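Local coordinates for protein D-glycero-D-manno-heptose 1-phosphate kinase (Bacteroides thetaiotaomicron, PDB 3K85) that probably uses ATP to phosphorylate a heptose phosphate, as a kinase of the GHMP family, at residues Tyr171-Gln176 and Ile181-Lys186; Asp282-Ala287 and Ile303-Glu308. All coordinates share one frame; numbering follows the deposited sequence.

Contact 1 (Tyr171-Gln176 and Ile181-Lys186); sequences YMEFLQ and IVNPLK
Y171 and N183 face each other as a hydrogen-bonded pair of an antiparallel beta hairpin, strand 169-175 against strand 179-185. M172 and V182 form the next, non-hydrogen-bonded pair, and E173 with I181 the one after, where E173 N gives a bond of 2.8 Å to I181 O. The face of Y171, E173, I181 and N183 is the polar, intricate one. N183 carries CG anti to its carbonyl carbon (chi1 -65°), which swings the amide back over the partner strand; there ND2 donates to E173 OE1 at 3.0 Å, on the anti side of the carboxylate and tilted out of its plane. K243 of the second subunit hydrogen-bonds N183 OD1, so the amide ties the hairpin to that subunit. Shortening N183 to an alanine would probably leave E173 OE1 and that lysine without their amide partner, and Y171 O with the backbone donor alone. The opposite face is apolar and less close: the selenomethionine methyl, M172 CE, lies 4.1 Å from V182 CG1, with Y162 of helix 159-166 against both. Toward the turn, partly exposed L175 reaches I181 only through CD1, 3.8 Å from I181 CG1. Y171 O is gripped twice, by N183 N at 3.0 Å and by N183 ND2 at 3.1 Å, from opposite faces of its carbonyl plane.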
ATOM      1  N   TYR A 171      -7.799   0.186   1.091  1.00 22.27           N
ATOM      2  CA  TYR A 171      -8.805  -0.341   0.170  1.00 23.02           C
ATOM      3  C   TYR A 171      -9.156  -1.625   0.894  1.00 21.72           C
ATOM      4  O   TYR A 171      -8.369  -2.571   0.922  1.00 21.57           O
ATOM      5  CB  TYR A 171      -8.193  -0.649  -1.185  1.00 24.11           C
ATOM      6  CG  TYR A 171      -9.157  -1.198  -2.217  1.00 27.02           C
ATOM      7  CD1 TYR A 171     -10.036  -0.358  -2.891  1.00 28.90           C
ATOM      8  CD2 TYR A 171      -9.137  -2.552  -2.571  1.00 27.37           C
ATOM      9  CE1 TYR A 171     -10.868  -0.840  -3.902  1.00 29.17           C
ATOM     10  CE2 TYR A 171      -9.963  -3.044  -3.574  1.00 29.73           C
ATOM     11  CZ  TYR A 171     -10.826  -2.178  -4.235  1.00 30.74           C
ATOM     12  OH  TYR A 171     -11.656  -2.643  -5.224  1.00 32.57           O
HETATM   13  N   MSE A 172     -10.326  -1.635   1.515  1.00 24.05           N
HETATM   14  CA  MSE A 172     -10.769  -2.773   2.303  1.00 25.44           C
HETATM   15  C   MSE A 172     -11.780  -3.646   1.592  1.00 27.25           C
HETATM   16  O   MSE A 172     -12.696  -3.158   0.921  1.00 25.94           O
HETATM   17  CB  MSE A 172     -11.370  -2.280   3.619  1.00 27.92           C
HETATM   18  CG  MSE A 172     -10.605  -1.113   4.223  1.00 32.66           C
HETATM   19 SE   MSE A 172     -11.253  -0.538   5.952  1.00 42.17          SE
HETATM   20  CE  MSE A 172      -9.523  -0.227   6.814  1.00 37.18           C
ATOM     21  N   GLU A 173     -11.600  -4.951   1.748  1.00 27.49           N
ATOM     22  CA  GLU A 173     -12.496  -5.920   1.145  1.00 29.81           C
ATOM     23  C   GLU A 173     -13.251  -6.582   2.281  1.00 29.46           C
ATOM     24  O   GLU A 173     -12.664  -7.285   3.096  1.00 27.85           O
ATOM     25  CB  GLU A 173     -11.694  -6.951   0.347  1.00 30.67           C
ATOM     26  CG  GLU A 173     -11.133  -6.396  -0.954  1.00 35.37           C
ATOM     27  CD  GLU A 173     -10.153  -7.340  -1.641  1.00 39.77           C
ATOM     28  OE1 GLU A 173      -8.965  -7.362  -1.253  1.00 39.70           O
ATOM     29  OE2 GLU A 173     -10.574  -8.067  -2.574  1.00 43.66           O
ATOM     30  N   PHE A 174     -14.546  -6.303   2.356  1.00 31.08           N
ATOM     31  CA  PHE A 174     -15.405  -6.881   3.377  1.00 34.00           C
ATOM     32  C   PHE A 174     -16.139  -7.979   2.636  1.00 37.58           C
ATOM     33  O   PHE A 174     -17.239  -7.790   2.102  1.00 35.52           O
ATOM     34  CB  PHE A 174     -16.361  -5.822   3.914  1.00 33.04           C
ATOM     35  CG  PHE A 174     -15.664  -4.725   4.671  1.00 32.06           C
ATOM     36  CD1 PHE A 174     -15.194  -4.947   5.963  1.00 28.67           C
ATOM     37  CD2 PHE A 174     -15.422  -3.491   4.072  1.00 30.34           C
ATOM     38  CE1 PHE A 174     -14.493  -3.963   6.650  1.00 29.34           C
ATOM     39  CE2 PHE A 174     -14.718  -2.495   4.750  1.00 30.32           C
ATOM     40  CZ  PHE A 174     -14.252  -2.732   6.042  1.00 29.14           C
ATOM     41  N   LEU A 175     -15.476  -9.126   2.591  1.00 41.37           N
ATOM     42  CA  LEU A 175     -15.952 -10.300   1.892  1.00 46.62           C
ATOM     43  C   LEU A 175     -17.175 -10.963   2.505  1.00 50.96           C
ATOM     44  O   LEU A 175     -17.558 -10.682   3.643  1.00 51.89           O
ATOM     45  CB  LEU A 175     -14.802 -11.302   1.791  1.00 45.52           C
ATOM     46  CG  LEU A 175     -13.549 -10.665   1.173  1.00 45.92           C
ATOM     47  CD1 LEU A 175     -12.337 -11.559   1.373  1.00 44.67           C
ATOM     48  CD2 LEU A 175     -13.800 -10.394  -0.301  1.00 44.99           C
ATOM     49  N   GLN A 176     -17.795 -11.833   1.712  1.00 55.01           N
ATOM     50  CA  GLN A 176     -18.965 -12.586   2.137  1.00 57.43           C
ATOM     51  C   GLN A 176     -18.472 -13.479   3.273  1.00 58.73           C
ATOM     52  O   GLN A 176     -17.269 -13.739   3.368  1.00 58.98           O
ATOM     53  CB  GLN A 176     -19.468 -13.427   0.963  1.00 57.85           C
ATOM     54  CG  GLN A 176     -19.824 -12.591  -0.263  1.00 58.59           C
ATOM     55  CD  GLN A 176     -19.723 -13.367  -1.566  1.00 58.17           C
ATOM     56  OE1 GLN A 176     -18.626 -13.697  -2.022  1.00 57.91           O
ATOM     57  NE2 GLN A 176     -20.870 -13.662  -2.169  1.00 57.89           N
ATOM     58  N   ILE A 181     -10.179  -8.030   4.379  1.00 33.48           N
ATOM     59  CA  ILE A 181      -8.822  -7.854   3.890  1.00 29.85           C
ATOM     60  C   ILE A 181      -8.531  -6.372   3.763  1.00 27.17           C
ATOM     61  O   ILE A 181      -9.274  -5.637   3.120  1.00 25.86           O
ATOM     62  CB  ILE A 181      -8.612  -8.494   2.494  1.00 30.56           C
ATOM     63  CG1 ILE A 181      -9.133  -9.934   2.487  1.00 33.38           C
ATOM     64  CG2 ILE A 181      -7.139  -8.471   2.131  1.00 27.60           C
ATOM     65  CD1 ILE A 181      -8.605 -10.784   3.630  1.00 37.39           C
ATOM     66  N   VAL A 182      -7.453  -5.928   4.388  1.00 26.16           N
ATOM     67  CA  VAL A 182      -7.068  -4.526   4.297  1.00 26.29           C
ATOM     68  C   VAL A 182      -5.828  -4.400   3.410  1.00 25.05           C
ATOM     69  O   VAL A 182      -4.772  -4.947   3.726  1.00 26.04           O
ATOM     70  CB  VAL A 182      -6.757  -3.937   5.687  1.00 24.85           C
ATOM     71  CG1 VAL A 182      -6.344  -2.478   5.558  1.00 23.50           C
ATOM     72  CG2 VAL A 182      -7.971  -4.072   6.581  1.00 26.67           C
ATOM     73  N   ASN A 183      -5.978  -3.722   2.279  1.00 24.31           N
ATOM     74  CA  ASN A 183      -4.859  -3.495   1.372  1.00 23.82           C
ATOM     75  C   ASN A 183      -4.307  -2.113   1.725  1.00 23.48           C
ATOM     76  O   ASN A 183      -4.830  -1.097   1.268  1.00 23.75           O
ATOM     77  CB  ASN A 183      -5.341  -3.517  -0.085  1.00 20.07           C
ATOM     78  CG  ASN A 183      -5.863  -4.877  -0.502  1.00 19.81           C
ATOM     79  OD1 ASN A 183      -5.094  -5.775  -0.827  1.00 16.90           O
ATOM     80  ND2 ASN A 183      -7.184  -5.039  -0.479  1.00 20.04           N
ATOM     81  N   PRO A 184      -3.262  -2.057   2.569  1.00 24.59           N
ATOM     82  CA  PRO A 184      -2.664  -0.772   2.965  1.00 23.11           C
ATOM     83  C   PRO A 184      -1.977  -0.172   1.753  1.00 23.67           C
ATOM     84  O   PRO A 184      -0.976  -0.710   1.293  1.00 23.29           O
ATOM     85  CB  PRO A 184      -1.645  -1.168   4.039  1.00 22.18           C
ATOM     86  CG  PRO A 184      -2.108  -2.529   4.513  1.00 25.66           C
ATOM     87  CD  PRO A 184      -2.581  -3.179   3.239  1.00 24.06           C
ATOM     88  N   LEU A 185      -2.494   0.935   1.234  1.00 25.11           N
ATOM     89  CA  LEU A 185      -1.895   1.545   0.047  1.00 27.65           C
ATOM     90  C   LEU A 185      -0.845   2.632   0.296  1.00 29.46           C
ATOM     91  O   LEU A 185      -1.106   3.588   1.024  1.00 31.56           O
ATOM     92  CB  LEU A 185      -2.991   2.148  -0.842  1.00 27.47           C
ATOM     93  CG  LEU A 185      -4.165   1.294  -1.328  1.00 28.68           C
ATOM     94  CD1 LEU A 185      -5.121   2.191  -2.122  1.00 28.91           C
ATOM     95  CD2 LEU A 185      -3.667   0.149  -2.196  1.00 29.06           C
ATOM     96  N   LYS A 186       0.335   2.491  -0.310  1.00 30.31           N
ATOM     97  CA  LYS A 186       1.365   3.522  -0.192  1.00 31.65           C
ATOM     98  C   LYS A 186       0.913   4.634  -1.129  1.00 31.21           C
ATOM     99  O   LYS A 186       0.716   4.396  -2.313  1.00 33.00           O
ATOM    100  CB  LYS A 186       2.737   3.042  -0.688  1.00 32.83           C
ATOM    101  CG  LYS A 186       3.467   2.068   0.202  1.00 34.72           C
ATOM    102  CD  LYS A 186       4.975   2.077  -0.079  1.00 36.31           C
ATOM    103  CE  LYS A 186       5.290   1.876  -1.554  1.00 38.18           C
ATOM    104  NZ  LYS A 186       6.728   1.608  -1.775  1.00 36.09           N
TER

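Contact 2 (Asp282-Ala287 and Ile303-Glu308); sequences DVATGA and IMFVVE
Apolar packing of a loop against a strand joins A284 and T285 to I303 and F305, in the region matching the GHMP kinase C-terminal family. The loop follows helix 251-264 and precedes strand 291-294, turning in a helix-like way. F305 makes most of the contact with the outer end of its ring. With CG anti to its carbonyl carbon (chi1 -75°), the ring is directed at the loop, and CZ comes 3.6 Å from T285 CA, which sits at the ring edge near its plane. T285 OG1 comes to the same end of the ring, 3.8 Å from F305 CE1. Strand 303-306 is the middle strand of a three-stranded antiparallel sheet, between 199-202 and 291-294. M304 and V306 turn to the other face, onto F254 and L258 of helix 251-264, while I303 and F305 look toward the loop. I303 CG2 lies over one face of the F305 ring, 3.4 Å above its plane and offset to the rim. A284 fills the angle between the two: its CB is 4.2 Å from I303 CD1 and equally 4.2 Å from F305 CZ. L319 of helix 309-320 packs on both A284 and F305.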
ATOM      1  N   ASP A 282     -28.928  22.337   1.694  1.00 83.59           N
ATOM      2  CA  ASP A 282     -28.002  22.212   0.578  1.00 81.39           C
ATOM      3  C   ASP A 282     -27.503  23.601   0.205  1.00 80.57           C
ATOM      4  O   ASP A 282     -27.043  23.830  -0.917  1.00 80.27           O
ATOM      5  CB  ASP A 282     -28.696  21.571  -0.627  1.00 81.50           C
ATOM      6  CG  ASP A 282     -29.521  22.569  -1.427  1.00 81.61           C
ATOM      7  OD1 ASP A 282     -30.423  23.212  -0.845  1.00 80.87           O
ATOM      8  OD2 ASP A 282     -29.262  22.710  -2.643  1.00 81.02           O
ATOM      9  N   VAL A 283     -27.614  24.535   1.147  1.00 79.35           N
ATOM     10  CA  VAL A 283     -27.157  25.902   0.916  1.00 77.50           C
ATOM     11  C   VAL A 283     -25.673  25.800   0.562  1.00 76.34           C
ATOM     12  O   VAL A 283     -25.165  26.541  -0.284  1.00 76.01           O
ATOM     13  CB  VAL A 283     -27.350  26.802   2.194  1.00 76.77           C
ATOM     14  CG1 VAL A 283     -26.425  26.352   3.316  1.00 76.38           C
ATOM     15  CG2 VAL A 283     -27.098  28.263   1.859  1.00 75.74           C
ATOM     16  N   ALA A 284     -25.000  24.843   1.200  1.00 74.65           N
ATOM     17  CA  ALA A 284     -23.579  24.605   0.998  1.00 72.64           C
ATOM     18  C   ALA A 284     -23.227  24.273  -0.449  1.00 71.71           C
ATOM     19  O   ALA A 284     -22.431  24.982  -1.071  1.00 71.92           O
ATOM     20  CB  ALA A 284     -23.105  23.489   1.920  1.00 71.71           C
ATOM     21  N   THR A 285     -23.811  23.206  -0.989  1.00 70.00           N
ATOM     22  CA  THR A 285     -23.520  22.816  -2.367  1.00 69.03           C
ATOM     23  C   THR A 285     -23.858  23.953  -3.335  1.00 68.65           C
ATOM     24  O   THR A 285     -23.407  23.957  -4.482  1.00 68.77           O
ATOM     25  CB  THR A 285     -24.289  21.521  -2.770  1.00 69.04           C
ATOM     26  OG1 THR A 285     -23.912  20.445  -1.899  1.00 68.95           O
ATOM     27  CG2 THR A 285     -23.961  21.117  -4.207  1.00 68.19           C
ATOM     28  N   GLY A 286     -24.641  24.922  -2.860  1.00 68.74           N
ATOM     29  CA  GLY A 286     -25.009  26.063  -3.684  1.00 68.06           C
ATOM     30  C   GLY A 286     -23.777  26.789  -4.200  1.00 68.37           C
ATOM     31  O   GLY A 286     -23.769  27.287  -5.328  1.00 68.45           O
ATOM     32  N   ALA A 287     -22.737  26.852  -3.370  1.00 68.15           N
ATOM     33  CA  ALA A 287     -21.479  27.494  -3.742  1.00 67.83           C
ATOM     34  C   ALA A 287     -20.670  26.545  -4.638  1.00 68.29           C
ATOM     35  O   ALA A 287     -20.063  25.586  -4.156  1.00 67.59           O
ATOM     36  CB  ALA A 287     -20.687  27.841  -2.493  1.00 67.15           C
ATOM     37  N   ILE A 303     -20.211  17.955   4.629  1.00 72.40           N
ATOM     38  CA  ILE A 303     -20.082  17.831   3.183  1.00 70.04           C
ATOM     39  C   ILE A 303     -18.614  17.839   2.775  1.00 69.32           C
ATOM     40  O   ILE A 303     -17.823  18.654   3.261  1.00 68.56           O
ATOM     41  CB  ILE A 303     -20.780  18.983   2.419  1.00 69.62           C
ATOM     42  CG1 ILE A 303     -22.176  19.241   2.980  1.00 69.14           C
ATOM     43  CG2 ILE A 303     -20.892  18.626   0.949  1.00 68.62           C
ATOM     44  CD1 ILE A 303     -22.175  20.085   4.227  1.00 70.26           C
HETATM   45  N   MSE A 304     -18.254  16.923   1.883  1.00 67.77           N
HETATM   46  CA  MSE A 304     -16.891  16.832   1.389  1.00 65.21           C
HETATM   47  C   MSE A 304     -16.906  17.396  -0.023  1.00 60.98           C
HETATM   48  O   MSE A 304     -17.589  16.872  -0.900  1.00 59.82           O
HETATM   49  CB  MSE A 304     -16.433  15.375   1.377  1.00 69.51           C
HETATM   50  CG  MSE A 304     -14.991  15.171   0.951  1.00 75.45           C
HETATM   51 SE   MSE A 304     -14.483  13.300   1.038  1.00 85.53          SE
HETATM   52  CE  MSE A 304     -15.020  12.767  -0.745  1.00 81.08           C
ATOM     53  N   PHE A 305     -16.165  18.476  -0.234  1.00 56.66           N
ATOM     54  CA  PHE A 305     -16.105  19.112  -1.544  1.00 53.31           C
ATOM     55  C   PHE A 305     -14.749  18.934  -2.220  1.00 51.04           C
ATOM     56  O   PHE A 305     -13.706  19.032  -1.580  1.00 50.33           O
ATOM     57  CB  PHE A 305     -16.395  20.608  -1.414  1.00 52.55           C
ATOM     58  CG  PHE A 305     -17.838  20.936  -1.179  1.00 51.43           C
ATOM     59  CD1 PHE A 305     -18.784  20.710  -2.174  1.00 52.02           C
ATOM     60  CD2 PHE A 305     -18.249  21.505   0.022  1.00 51.34           C
ATOM     61  CE1 PHE A 305     -20.126  21.054  -1.977  1.00 52.07           C
ATOM     62  CE2 PHE A 305     -19.587  21.852   0.231  1.00 51.70           C
ATOM     63  CZ  PHE A 305     -20.526  21.626  -0.772  1.00 50.44           C
ATOM     64  N   VAL A 306     -14.776  18.676  -3.522  1.00 49.15           N
ATOM     65  CA  VAL A 306     -13.558  18.515  -4.303  1.00 48.71           C
ATOM     66  C   VAL A 306     -13.467  19.701  -5.265  1.00 48.29           C
ATOM     67  O   VAL A 306     -14.298  19.846  -6.156  1.00 48.77           O
ATOM     68  CB  VAL A 306     -13.578  17.192  -5.108  1.00 48.78           C
ATOM     69  CG1 VAL A 306     -12.442  17.171  -6.127  1.00 46.47           C
ATOM     70  CG2 VAL A 306     -13.452  16.009  -4.154  1.00 48.12           C
ATOM     71  N   VAL A 307     -12.454  20.543  -5.083  1.00 46.63           N
ATOM     72  CA  VAL A 307     -12.290  21.722  -5.926  1.00 45.91           C
ATOM     73  C   VAL A 307     -10.878  21.904  -6.495  1.00 46.45           C
ATOM     74  O   VAL A 307      -9.899  21.368  -5.966  1.00 45.04           O
ATOM     75  CB  VAL A 307     -12.681  22.996  -5.135  1.00 44.75           C
ATOM     76  CG1 VAL A 307     -11.756  23.170  -3.942  1.00 45.13           C
ATOM     77  CG2 VAL A 307     -12.641  24.214  -6.036  1.00 43.34           C
ATOM     78  N   GLU A 308     -10.789  22.650  -7.595  1.00 47.21           N
ATOM     79  CA  GLU A 308      -9.513  22.944  -8.236  1.00 48.25           C
ATOM     80  C   GLU A 308      -8.722  23.725  -7.200  1.00 46.65           C
ATOM     81  O   GLU A 308      -9.243  24.673  -6.605  1.00 46.57           O
ATOM     82  CB  GLU A 308      -9.730  23.826  -9.465  1.00 51.59           C
ATOM     83  CG  GLU A 308      -9.205  23.265 -10.768  1.00 56.18           C
ATOM     84  CD  GLU A 308      -9.620  24.118 -11.953  1.00 59.64           C
ATOM     85  OE1 GLU A 308     -10.841  24.289 -12.153  1.00 63.60           O
ATOM     86  OE2 GLU A 308      -8.736  24.623 -12.679  1.00 61.77           O
TER

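In the fold
The two contacts follow one another along the chain, contact 1 closing before contact 2 opens, and their centres lie about 29 Å apart, with nearest atoms about 14 Å apart. They belong to different sheets: the hairpin of contact 1 is part of the large mixed sheet, joined to it through strand 30-37, whereas contact 2 rests on the small antiparallel sheet that also contains strands 199-202 and 291-294. Helix 230-246 comes between them in sequence and packs on Y171 and L185 of contact 1. The second subunit reaches contact 1 but leaves the two segments of contact 2 untouched, so the hairpin takes part in dimerisation while the loop-strand packing is internal to one chain.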